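Local coordinates for Phi class glutathione transferase GSTF1 (Populus tremula x Populus tremuloides, PDB 4RI6), which probably joins glutathione to electrophilic compounds, releasing a halide ion from organic halides, as a detoxifying glutathione transferase, at residues P11-V16 with G54-F59; A21-K26 with R74-K79; Q108-P113 with D138-V143; T154-G159 with N193-E198. All coordinates share one frame; numbering follows the deposited sequence. Where two conformers were deposited one is given.

Interaction 1: residues P11-V16 with G54-F59; sequences PLSTAV and GQVPAF. With GSH (glutathione), chain C.
Ala15, Val16, Val56 and Pro57 form the tight part of this contact, where the start of helix 14-25 meets the turn before strand 58-60. Ala15 CB presses on Pro57 CD at 3.5 Å, a fit that suits a methyl group with no further branch. Val16 sends CG2 between two neighbours, reaching Val56 CG2 at 3.9 Å and Pro57 CB at 3.9 Å. The peptide before Pro57 is cis, the cis-proline of the thioredoxin fold, and it helps present the backbone of Val56 to glutathione. Val56 N donates to GSH O2 at 2.7 Å, while GSH N2 returns a nearly straight bond (172°) to Val56 O at 3.0 Å, so the cysteinyl part is gripped at both ends, much as a strand would be. Ser13 caps the helix: its OG, anti to the backbone N, accepts from Val16 N at 3.1 Å (176°). The same OG lies 3.2 Å from GSH SG2, which places the thiol beside the helix N-terminus, where the dipole would probably stabilise a thiolate. The looser side lies at the partly exposed Gln55, whose extended chain carries NE2 to a hydrogen bond with GSH O31 at 3.3 Å. An alanine here would remove that amide and would probably weaken the hold on the glycyl carboxylate. Around this site, Ala15 touches Ser69 and Pro57 touches Ile72, both of helix 69-79, while backbone hydrogen bonds join Ala58 to Tyr8 of strand 5-8 and Phe59 to Leu66 of strand 65-67.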
# COMPACT_ATOMS: atom_id res chain seq x y z
N PRO A 11 -0.76 -10.14 -19.09
CA PRO A 11 -0.15 -10.91 -18.00
C PRO A 11 1.34 -10.60 -17.74
O PRO A 11 1.81 -10.89 -16.64
CB PRO A 11 -0.36 -12.36 -18.43
CG PRO A 11 -0.89 -12.34 -19.77
CD PRO A 11 -1.38 -11.00 -20.11
N LEU A 12 2.06 -9.97 -18.66
CA LEU A 12 3.45 -9.58 -18.36
C LEU A 12 3.51 -8.51 -17.27
O LEU A 12 4.55 -8.33 -16.64
CB LEU A 12 4.18 -9.08 -19.63
CG LEU A 12 3.60 -7.85 -20.36
CD1 LEU A 12 4.04 -6.53 -19.74
CD2 LEU A 12 3.97 -7.88 -21.82
N SER A 13 2.40 -7.83 -17.02
CA SER A 13 2.40 -6.81 -15.98
C SER A 13 2.40 -7.44 -14.58
O SER A 13 1.64 -8.35 -14.30
CB SER A 13 1.17 -5.89 -16.12
OG SER A 13 0.77 -5.37 -14.84
N THR A 14 3.23 -6.91 -13.71
CA THR A 14 3.31 -7.44 -12.35
C THR A 14 2.00 -7.27 -11.59
O THR A 14 1.56 -8.18 -10.91
CB THR A 14 4.43 -6.78 -11.56
OG1 THR A 14 4.30 -5.36 -11.67
CG2 THR A 14 5.78 -7.20 -12.10
N ALA A 15 1.40 -6.09 -11.72
CA ALA A 15 0.14 -5.83 -11.03
C ALA A 15 -1.01 -6.67 -11.58
O ALA A 15 -1.85 -7.14 -10.83
CB ALA A 15 -0.20 -4.34 -11.10
N VAL A 16 -1.06 -6.86 -12.89
CA VAL A 16 -2.03 -7.81 -13.45
C VAL A 16 -1.78 -9.23 -12.92
O VAL A 16 -2.71 -9.95 -12.56
CB VAL A 16 -1.97 -7.83 -15.01
CG1 VAL A 16 -2.90 -8.92 -15.58
CG2 VAL A 16 -2.35 -6.45 -15.59
N GLY A 54 -4.29 5.70 -15.81
CA GLY A 54 -3.77 5.09 -17.02
C GLY A 54 -2.81 3.96 -16.73
O GLY A 54 -1.75 3.83 -17.34
N GLN A 55 -3.19 3.14 -15.77
CA GLN A 55 -2.40 1.96 -15.42
C GLN A 55 -3.27 0.74 -15.45
O GLN A 55 -4.48 0.85 -15.50
CB GLN A 55 -1.76 2.13 -14.05
CG GLN A 55 -0.87 3.35 -14.03
CD GLN A 55 -0.03 3.40 -12.81
OE1 GLN A 55 -0.51 3.77 -11.73
NE2 GLN A 55 1.23 3.03 -12.95
N VAL A 56 -2.62 -0.43 -15.42
CA VAL A 56 -3.31 -1.70 -15.35
C VAL A 56 -2.94 -2.38 -14.05
O VAL A 56 -1.85 -2.20 -13.56
CB VAL A 56 -2.96 -2.60 -16.56
CG1 VAL A 56 -3.50 -1.97 -17.85
CG2 VAL A 56 -1.46 -2.83 -16.69
N PRO A 57 -3.83 -3.21 -13.49
CA PRO A 57 -5.10 -3.65 -14.04
C PRO A 57 -6.29 -2.81 -13.63
O PRO A 57 -6.21 -1.96 -12.75
CB PRO A 57 -5.25 -5.04 -13.43
CG PRO A 57 -4.69 -4.88 -12.10
CD PRO A 57 -3.49 -3.98 -12.27
N ALA A 58 -7.41 -3.08 -14.30
CA ALA A 58 -8.72 -2.69 -13.81
C ALA A 58 -9.58 -3.95 -13.71
O ALA A 58 -9.31 -4.96 -14.38
CB ALA A 58 -9.37 -1.65 -14.71
N PHE A 59 -10.61 -3.87 -12.89
CA PHE A 59 -11.49 -4.98 -12.58
C PHE A 59 -12.94 -4.54 -12.75
O PHE A 59 -13.29 -3.43 -12.32
CB PHE A 59 -11.23 -5.44 -11.14
CG PHE A 59 -12.27 -6.39 -10.62
CD1 PHE A 59 -13.48 -5.93 -10.17
CD2 PHE A 59 -12.00 -7.74 -10.55
CE1 PHE A 59 -14.44 -6.81 -9.70
CE2 PHE A 59 -12.94 -8.62 -10.06
CZ PHE A 59 -14.16 -8.16 -9.63
N1 GSH C . -0.32 0.51 -7.97
CA1 GSH C . -0.93 -0.03 -9.17
C1 GSH C . -1.57 -1.39 -8.99
O11 GSH C . -1.06 -2.11 -8.17
O12 GSH C . -2.60 -1.73 -9.63
CB1 GSH C . 0.27 -0.15 -10.09
CG1 GSH C . -0.22 -0.13 -11.51
CD1 GSH C . 0.96 -0.03 -12.44
OE1 GSH C . 1.93 0.68 -12.23
N2 GSH C . 0.82 -0.78 -13.51
CA2 GSH C . 1.73 -0.88 -14.60
C2 GSH C . 1.19 -0.03 -15.72
O2 GSH C . -0.01 0.04 -15.85
CB2 GSH C . 1.79 -2.38 -14.94
SG2 GSH C . 3.03 -3.26 -13.98
N3 GSH C . 2.08 0.59 -16.50
CA3 GSH C . 1.71 1.37 -17.65
C3 GSH C . 1.62 2.85 -17.35
O31 GSH C . 1.79 3.23 -16.17
O32 GSH C . 1.39 3.63 -18.29

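Interaction 2: residues A21-K26 with R74-K79; sequences ATLIEK and RYICDK
Ile76 points its CB from helix 69-79 toward helix 14-25, and its two branches divide the contact between them. CG2, anti to the backbone N, meets Lys26 CG at 3.9 Å and Thr22 CG2 at 4.0 Å. On the other branch CG1 comes within 4.1 Å of Leu23 CD2, and the terminal CD1 goes further, tight against Leu23 CD2 at 3.5 Å and 3.8 Å from Leu23 CG. The branched isoleucine thus touches Thr22, Leu23 and Lys26, residues spread over about one turn of its partner, its side chain crossing that of Leu23 at about a right angle. The two helices belong to the thioredoxin-like domain, packed side by side on one face of its sheet; their local axes run nearly parallel (10°). Leu23 also reaches Val5 and Ile7 of strand 5-8 beneath. Threonine suits its position because OG1 is turned back to Arg18 O of its own helix, presenting only the methyl to Ile76 and Cys77 SG. Lys26 lays its aliphatic part along Ile76, bends at chi2 and chi3, and brings NZ to a water at 2.7 Å, which donates to Cys77 O at 2.8 Å; NZ also bonds to Lys83 O and Asn85 O.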
# COMPACT_ATOMS: atom_id res chain seq x y z
N ALA A 21 -3.16 -14.31 -10.15
CA ALA A 21 -2.81 -15.35 -9.21
C ALA A 21 -3.89 -15.46 -8.14
O ALA A 21 -4.24 -16.56 -7.71
CB ALA A 21 -1.46 -15.07 -8.59
N THR A 22 -4.42 -14.31 -7.71
CA THR A 22 -5.48 -14.29 -6.71
C THR A 22 -6.76 -14.93 -7.23
O THR A 22 -7.36 -15.76 -6.54
CB THR A 22 -5.75 -12.85 -6.24
OG1 THR A 22 -4.54 -12.33 -5.69
CG2 THR A 22 -6.87 -12.80 -5.20
N LEU A 23 -7.17 -14.57 -8.44
CA LEU A 23 -8.35 -15.16 -9.04
C LEU A 23 -8.23 -16.67 -9.09
O LEU A 23 -9.17 -17.39 -8.79
CB LEU A 23 -8.58 -14.59 -10.44
CG LEU A 23 -9.03 -13.13 -10.45
CD1 LEU A 23 -8.85 -12.53 -11.82
CD2 LEU A 23 -10.48 -13.05 -10.02
N ILE A 24 -7.05 -17.15 -9.45
CA ILE A 24 -6.84 -18.59 -9.62
C ILE A 24 -6.85 -19.30 -8.26
O ILE A 24 -7.49 -20.34 -8.11
CB ILE A 24 -5.54 -18.87 -10.37
CG1 ILE A 24 -5.66 -18.38 -11.82
CG2 ILE A 24 -5.23 -20.35 -10.36
CD1 ILE A 24 -4.34 -18.26 -12.56
N GLU A 25 -6.18 -18.73 -7.26
CA GLU A 25 -6.26 -19.23 -5.90
C GLU A 25 -7.69 -19.28 -5.41
O GLU A 25 -8.08 -20.22 -4.71
CB GLU A 25 -5.43 -18.36 -4.96
CG GLU A 25 -3.91 -18.54 -5.11
CD GLU A 25 -3.35 -19.78 -4.42
OE1 GLU A 25 -3.97 -20.31 -3.48
OE2 GLU A 25 -2.25 -20.22 -4.82
N LYS A 26 -8.47 -18.27 -5.77
CA LYS A 26 -9.85 -18.20 -5.30
C LYS A 26 -10.84 -18.94 -6.19
O LYS A 26 -12.03 -18.91 -5.90
CB LYS A 26 -10.28 -16.73 -5.16
CG LYS A 26 -9.49 -16.01 -4.08
CD LYS A 26 -9.63 -16.65 -2.70
CE LYS A 26 -11.08 -16.79 -2.25
NZ LYS A 26 -11.20 -17.30 -0.85
N ARG A 74 -8.24 -7.70 -2.47
CA ARG A 74 -8.98 -7.77 -1.22
C ARG A 74 -10.48 -7.95 -1.50
O ARG A 74 -11.16 -8.68 -0.79
CB ARG A 74 -8.73 -6.53 -0.35
CG ARG A 74 -7.50 -6.69 0.50
CD ARG A 74 -7.34 -5.62 1.56
NE ARG A 74 -6.99 -4.36 0.96
CZ ARG A 74 -5.75 -3.90 0.80
NH1 ARG A 74 -4.68 -4.55 1.21
NH2 ARG A 74 -5.58 -2.74 0.22
N TYR A 75 -10.99 -7.29 -2.52
CA TYR A 75 -12.40 -7.43 -2.87
C TYR A 75 -12.69 -8.87 -3.28
O TYR A 75 -13.67 -9.46 -2.83
CB TYR A 75 -12.77 -6.48 -4.00
CG TYR A 75 -14.14 -6.73 -4.57
CD1 TYR A 75 -15.28 -6.41 -3.83
CD2 TYR A 75 -14.31 -7.27 -5.83
CE1 TYR A 75 -16.52 -6.62 -4.32
CE2 TYR A 75 -15.56 -7.50 -6.34
CZ TYR A 75 -16.67 -7.18 -5.58
OH TYR A 75 -17.93 -7.37 -6.06
N ILE A 76 -11.83 -9.43 -4.11
CA ILE A 76 -12.00 -10.81 -4.57
C ILE A 76 -12.03 -11.75 -3.36
O ILE A 76 -12.89 -12.62 -3.26
CB ILE A 76 -10.85 -11.20 -5.53
CG1 ILE A 76 -11.01 -10.46 -6.86
CG2 ILE A 76 -10.83 -12.71 -5.78
CD1 ILE A 76 -9.79 -10.52 -7.76
N CYS A 77 -11.09 -11.56 -2.44
CA CYS A 77 -11.02 -12.42 -1.27
C CYS A 77 -12.26 -12.25 -0.37
O CYS A 77 -12.74 -13.22 0.24
CB CYS A 77 -9.73 -12.13 -0.51
SG CYS A 77 -8.23 -12.76 -1.36
N ASP A 78 -12.80 -11.04 -0.32
CA ASP A 78 -13.99 -10.76 0.47
C ASP A 78 -15.24 -11.37 -0.17
O ASP A 78 -15.99 -12.13 0.46
CB ASP A 78 -14.16 -9.25 0.61
CG ASP A 78 -14.97 -8.85 1.83
OD1 ASP A 78 -15.69 -9.69 2.39
OD2 ASP A 78 -14.89 -7.66 2.22
N LYS A 79 -15.46 -11.04 -1.44
CA LYS A 79 -16.62 -11.53 -2.18
C LYS A 79 -16.69 -13.04 -2.26
O LYS A 79 -17.76 -13.63 -2.18
CB LYS A 79 -16.62 -10.96 -3.59
CG LYS A 79 -17.81 -11.40 -4.43
CD LYS A 79 -17.80 -10.79 -5.81
CE LYS A 79 -18.95 -11.31 -6.65
NZ LYS A 79 -18.81 -10.93 -8.08
O HOH W 1 -10.80 -15.15 0.72

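Interaction 3: residues Q108-P113 with D138-V143; sequences QTFGPP and DKLAKV
Asp138 OD2 is the polar atom with the firmest hold, and one partner grips it: the ammonium of Lys134, in a salt bridge on its own helix. In the backbone, Asp138 O and Lys139 O each accept one ordinary helical bond, from Lys142 N at 3.1 Å and from Val143 N at 3.2 Å. No hydrogen bond passes from one helix to the other, so the contact rests on carbon. Val143, pointing at helix 93-122, brings CG2 to the methyl CG2 of Thr109 at 3.6 Å, the two side chains crossing obliquely. The Thr109 methyl, anti to the backbone N, serves the helix pair; the same residue also packs on Glu68 of the second subunit. Leu140 lies alongside Phe110, both side chains pointing the same way, and its CD1 meets the ring at CD1, 3.5 Å away, and at CE1, 3.7 Å away.

Helices 93-122 and 130-150 form the long antiparallel pair of the all-helical C-terminal domain of glutathione transferases; here their local axes cross at -148° and approach to 9.1 Å. Helix 93-122 is irregular at this point, with a wider pi-type turn at 108-110 and a kink where Pro112 and Pro113, having no N-H, make no bond to the preceding turn. Pro113 then serves as a compact, rigid apolar surface, its CB meeting Lys139 CB at 4.0 Å and Leu140 CB at 4.4 Å. Lysine suits this exposed margin of the contact because only its CB packs, while the chain beyond CG is extended. Phe110 continues inward to the ring of His169 and to Phe186 of helix 184-187.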
# COMPACT_ATOMS: atom_id res chain seq x y z
N GLN A 108 4.73 -0.98 0.69
CA GLN A 108 5.51 0.15 1.15
C GLN A 108 7.01 -0.06 1.25
O GLN A 108 7.76 0.90 1.22
CB GLN A 108 5.02 0.58 2.54
CG GLN A 108 3.57 1.02 2.57
CD GLN A 108 3.30 2.14 1.60
OE1 GLN A 108 3.94 3.16 1.65
NE2 GLN A 108 2.39 1.92 0.67
N THR A 109 7.44 -1.31 1.39
CA THR A 109 8.84 -1.59 1.74
C THR A 109 9.58 -2.44 0.68
O THR A 109 10.62 -2.04 0.17
CB THR A 109 8.87 -2.26 3.13
OG1 THR A 109 8.24 -1.36 4.06
CG2 THR A 109 10.30 -2.57 3.58
N PHE A 110 9.03 -3.60 0.36
CA PHE A 110 9.60 -4.49 -0.66
C PHE A 110 9.30 -4.01 -2.07
O PHE A 110 10.16 -4.01 -2.93
CB PHE A 110 9.04 -5.90 -0.44
CG PHE A 110 9.35 -6.89 -1.54
CD1 PHE A 110 10.49 -7.67 -1.48
CD2 PHE A 110 8.49 -7.07 -2.62
CE1 PHE A 110 10.78 -8.59 -2.47
CE2 PHE A 110 8.77 -8.00 -3.61
CZ PHE A 110 9.92 -8.78 -3.52
N GLY A 111 8.07 -3.58 -2.28
CA GLY A 111 7.57 -3.24 -3.60
C GLY A 111 8.30 -2.11 -4.31
O GLY A 111 8.62 -2.21 -5.49
N PRO A 112 8.55 -1.00 -3.60
CA PRO A 112 9.23 0.10 -4.31
C PRO A 112 10.62 -0.26 -4.89
O PRO A 112 10.81 -0.05 -6.09
CB PRO A 112 9.29 1.19 -3.24
CG PRO A 112 8.07 0.91 -2.39
CD PRO A 112 7.99 -0.58 -2.31
N PRO A 113 11.56 -0.78 -4.09
CA PRO A 113 12.86 -1.06 -4.72
C PRO A 113 12.82 -2.23 -5.68
O PRO A 113 13.49 -2.18 -6.71
CB PRO A 113 13.77 -1.37 -3.52
CG PRO A 113 12.83 -1.83 -2.47
CD PRO A 113 11.62 -0.96 -2.63
N ASP A 138 20.64 -2.47 -2.86
CA ASP A 138 21.03 -2.40 -1.46
C ASP A 138 19.80 -2.24 -0.56
O ASP A 138 19.74 -2.81 0.53
CB ASP A 138 22.03 -1.26 -1.22
CG ASP A 138 23.42 -1.54 -1.78
OD1 ASP A 138 23.74 -2.70 -2.13
OD2 ASP A 138 24.22 -0.57 -1.84
N LYS A 139 18.85 -1.42 -0.98
CA LYS A 139 17.58 -1.31 -0.25
C LYS A 139 16.86 -2.65 -0.14
O LYS A 139 16.36 -3.02 0.90
CB LYS A 139 16.65 -0.30 -0.92
CG LYS A 139 16.99 1.13 -0.66
CD LYS A 139 15.96 2.02 -1.30
CE LYS A 139 16.23 3.50 -1.05
NZ LYS A 139 15.23 4.32 -1.78
N LEU A 140 16.81 -3.39 -1.24
CA LEU A 140 16.07 -4.62 -1.24
C LEU A 140 16.80 -5.66 -0.38
O LEU A 140 16.17 -6.46 0.30
CB LEU A 140 15.87 -5.11 -2.67
CG LEU A 140 15.08 -6.41 -2.85
CD1 LEU A 140 13.72 -6.36 -2.14
CD2 LEU A 140 14.89 -6.71 -4.33
N ALA A 141 18.12 -5.64 -0.44
CA ALA A 141 18.92 -6.54 0.38
C ALA A 141 18.62 -6.35 1.86
O ALA A 141 18.48 -7.33 2.60
CB ALA A 141 20.40 -6.34 0.09
N LYS A 142 18.49 -5.10 2.28
CA LYS A 142 18.13 -4.80 3.67
C LYS A 142 16.76 -5.35 4.04
O LYS A 142 16.58 -5.90 5.12
CB LYS A 142 18.19 -3.29 3.94
CG LYS A 142 19.63 -2.73 3.95
CD LYS A 142 20.32 -2.89 5.29
CE LYS A 142 21.83 -3.11 5.13
NZ LYS A 142 22.53 -3.56 6.38
N VAL A 143 15.78 -5.20 3.15
CA VAL A 143 14.47 -5.79 3.38
C VAL A 143 14.57 -7.31 3.51
O VAL A 143 13.98 -7.92 4.40
CB VAL A 143 13.51 -5.43 2.23
CG1 VAL A 143 12.19 -6.11 2.39
CG2 VAL A 143 13.30 -3.93 2.16

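Interaction 4: residues T154-G159 with N193-E198; sequences TRFLAG and NRWWTE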
# COMPACT_ATOMS: atom_id res chain seq x y z
N THR A 154 8.86 -18.47 10.97
CA THR A 154 7.64 -18.98 10.35
C THR A 154 7.94 -19.46 8.95
O THR A 154 8.91 -19.04 8.33
CB THR A 154 6.54 -17.91 10.30
OG1 THR A 154 7.03 -16.75 9.64
CG2 THR A 154 6.10 -17.55 11.70
N ARG A 155 7.08 -20.33 8.44
CA ARG A 155 7.28 -20.92 7.14
C ARG A 155 7.01 -19.93 6.01
O ARG A 155 7.72 -19.91 4.99
CB ARG A 155 6.36 -22.15 6.99
CG ARG A 155 6.53 -22.91 5.71
CD ARG A 155 5.65 -24.14 5.76
NE ARG A 155 5.47 -24.73 4.45
CZ ARG A 155 4.39 -25.38 4.04
NH1 ARG A 155 3.36 -25.57 4.84
NH2 ARG A 155 4.35 -25.86 2.80
N PHE A 156 5.97 -19.12 6.20
CA PHE A 156 5.59 -18.07 5.28
C PHE A 156 5.68 -16.74 6.01
O PHE A 156 5.98 -16.72 7.21
CB PHE A 156 4.19 -18.33 4.74
CG PHE A 156 4.07 -19.63 3.97
CD1 PHE A 156 4.44 -19.70 2.63
CD2 PHE A 156 3.59 -20.77 4.58
CE1 PHE A 156 4.37 -20.89 1.93
CE2 PHE A 156 3.49 -21.97 3.87
CZ PHE A 156 3.88 -22.02 2.54
N LEU A 157 5.46 -15.63 5.32
CA LEU A 157 5.72 -14.35 5.97
C LEU A 157 4.87 -14.15 7.21
O LEU A 157 5.35 -13.65 8.22
CB LEU A 157 5.49 -13.19 5.01
CG LEU A 157 6.56 -12.99 3.96
CD1 LEU A 157 6.15 -11.92 2.99
CD2 LEU A 157 7.91 -12.61 4.58
N ALA A 158 3.59 -14.51 7.12
CA ALA A 158 2.66 -14.20 8.19
C ALA A 158 2.38 -15.37 9.13
O ALA A 158 1.62 -15.23 10.09
CB ALA A 158 1.35 -13.68 7.57
N GLY A 159 3.01 -16.50 8.90
CA GLY A 159 2.70 -17.68 9.69
C GLY A 159 2.86 -18.98 8.95
O GLY A 159 3.73 -19.11 8.10
N ASN A 193 15.25 -18.15 0.34
CA ASN A 193 15.28 -19.04 -0.80
C ASN A 193 14.29 -20.19 -0.65
O ASN A 193 13.63 -20.57 -1.60
CB ASN A 193 16.70 -19.58 -1.02
CG ASN A 193 16.78 -20.50 -2.21
OD1 ASN A 193 16.71 -20.06 -3.36
ND2 ASN A 193 16.91 -21.78 -1.94
N ARG A 194 14.16 -20.72 0.56
CA ARG A 194 13.18 -21.78 0.83
C ARG A 194 11.77 -21.29 0.55
O ARG A 194 10.98 -21.93 -0.17
CB ARG A 194 13.29 -22.23 2.28
CG ARG A 194 12.30 -23.31 2.66
CD ARG A 194 12.01 -23.29 4.13
NE ARG A 194 11.16 -22.14 4.49
CZ ARG A 194 11.40 -21.31 5.48
NH1 ARG A 194 12.50 -21.41 6.22
NH2 ARG A 194 10.53 -20.34 5.72
N TRP A 195 11.46 -20.15 1.14
CA TRP A 195 10.18 -19.49 0.96
C TRP A 195 9.92 -19.23 -0.52
O TRP A 195 8.85 -19.57 -1.01
CB TRP A 195 10.20 -18.19 1.76
CG TRP A 195 9.13 -17.19 1.48
CD1 TRP A 195 7.83 -17.23 1.89
CD2 TRP A 195 9.30 -15.93 0.82
NE1 TRP A 195 7.17 -16.09 1.51
CE2 TRP A 195 8.05 -15.27 0.85
CE3 TRP A 195 10.38 -15.30 0.20
CZ2 TRP A 195 7.85 -13.99 0.29
CZ3 TRP A 195 10.18 -14.04 -0.36
CH2 TRP A 195 8.93 -13.40 -0.30
N TRP A 196 10.89 -18.63 -1.21
CA TRP A 196 10.75 -18.34 -2.62
C TRP A 196 10.42 -19.61 -3.42
O TRP A 196 9.55 -19.62 -4.31
CB TRP A 196 12.00 -17.67 -3.21
CG TRP A 196 11.73 -17.40 -4.64
CD1 TRP A 196 12.28 -18.03 -5.71
CD2 TRP A 196 10.76 -16.49 -5.17
NE1 TRP A 196 11.73 -17.57 -6.86
CE2 TRP A 196 10.79 -16.62 -6.56
CE3 TRP A 196 9.88 -15.58 -4.59
CZ2 TRP A 196 9.96 -15.88 -7.39
CZ3 TRP A 196 9.07 -14.84 -5.42
CH2 TRP A 196 9.12 -14.99 -6.80
N THR A 197 11.13 -20.69 -3.09
CA THR A 197 10.91 -21.96 -3.76
C THR A 197 9.49 -22.43 -3.51
O THR A 197 8.81 -22.85 -4.44
CB THR A 197 11.93 -23.00 -3.27
OG1 THR A 197 13.25 -22.55 -3.56
CG2 THR A 197 11.72 -24.31 -3.96
N GLU A 198 9.01 -22.35 -2.28
CA GLU A 198 7.66 -22.83 -2.00
C GLU A 198 6.61 -22.01 -2.70
O GLU A 198 5.68 -22.56 -3.27
CB GLU A 198 7.36 -22.84 -0.50
CG GLU A 198 8.21 -23.79 0.32
CD GLU A 198 7.43 -24.41 1.44
OE1 GLU A 198 7.77 -24.18 2.63
OE2 GLU A 198 6.46 -25.16 1.14
O HOH W 2 8.78 -21.71 3.08
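The loop between helix 130-150 and helix 164-179 of the all-helical domain is tied here to helix 190-200 by two arginines, one from each side. Arg155 stretches out from CG to NE and takes Glu198 side-on: NE donates to OE1 at 3.0 Å (172°) and NH2 to OE2 at 2.8 Å (169°). Each oxygen offers its syn lone pair, and the guanidinium and carboxylate planes lie only 23° apart, the classic two-pronged salt bridge. Phe156 CE2 sits 3.3 Å above the plane of the Arg155 guanidinium, toward its rim. In the other direction Arg194, bent at chi3, brings NH2 to Arg155 O at 2.9 Å, approaching from above the carbonyl plane, with a weak second bond to Thr154 O. Water 2 accepts from Arg194 NE and donates to Arg155 O and to Glu198 OE1, so it joins the two arginine systems. On the apolar side of the contact, Leu157 CD1 rests 3.8 Å from Trp195 CZ2; the indole's breadth lets it cover apolar loop side chains while NE1 bonds to Asp166 OD1. An alanine in place of Glu198 would remove both acceptor oxygens and one partner of the water, and would probably loosen the Arg155 side chain. With OE1 shared between Arg155 NE and the water held by Arg194, the carboxylate is likely to stay ionised, offsetting two nearby positive charges.

In the fold
Interactions 1 and 2 share helix 14-25 and belong to the thioredoxin-like domain; both are buried, and they touch where Phe59 meets Tyr75 and Ile76. Interaction 1 couples apolar packing to backbone groups that serve glutathione, whereas interaction 2, further along the same helix, binds no ligand and is mainly aliphatic. Interactions 3 and 4 lie in the helical domain, their centres about 17 Å apart. Interaction 3 is largely buried and apolar and, like interaction 2, borders the second subunit; interaction 4 is partly buried and therefore can use charge, a water and hydrogen bonds at its exposed margin, over an aromatic floor. Its centre lies about 25 Å from that of interaction 1, away from the glutathione site.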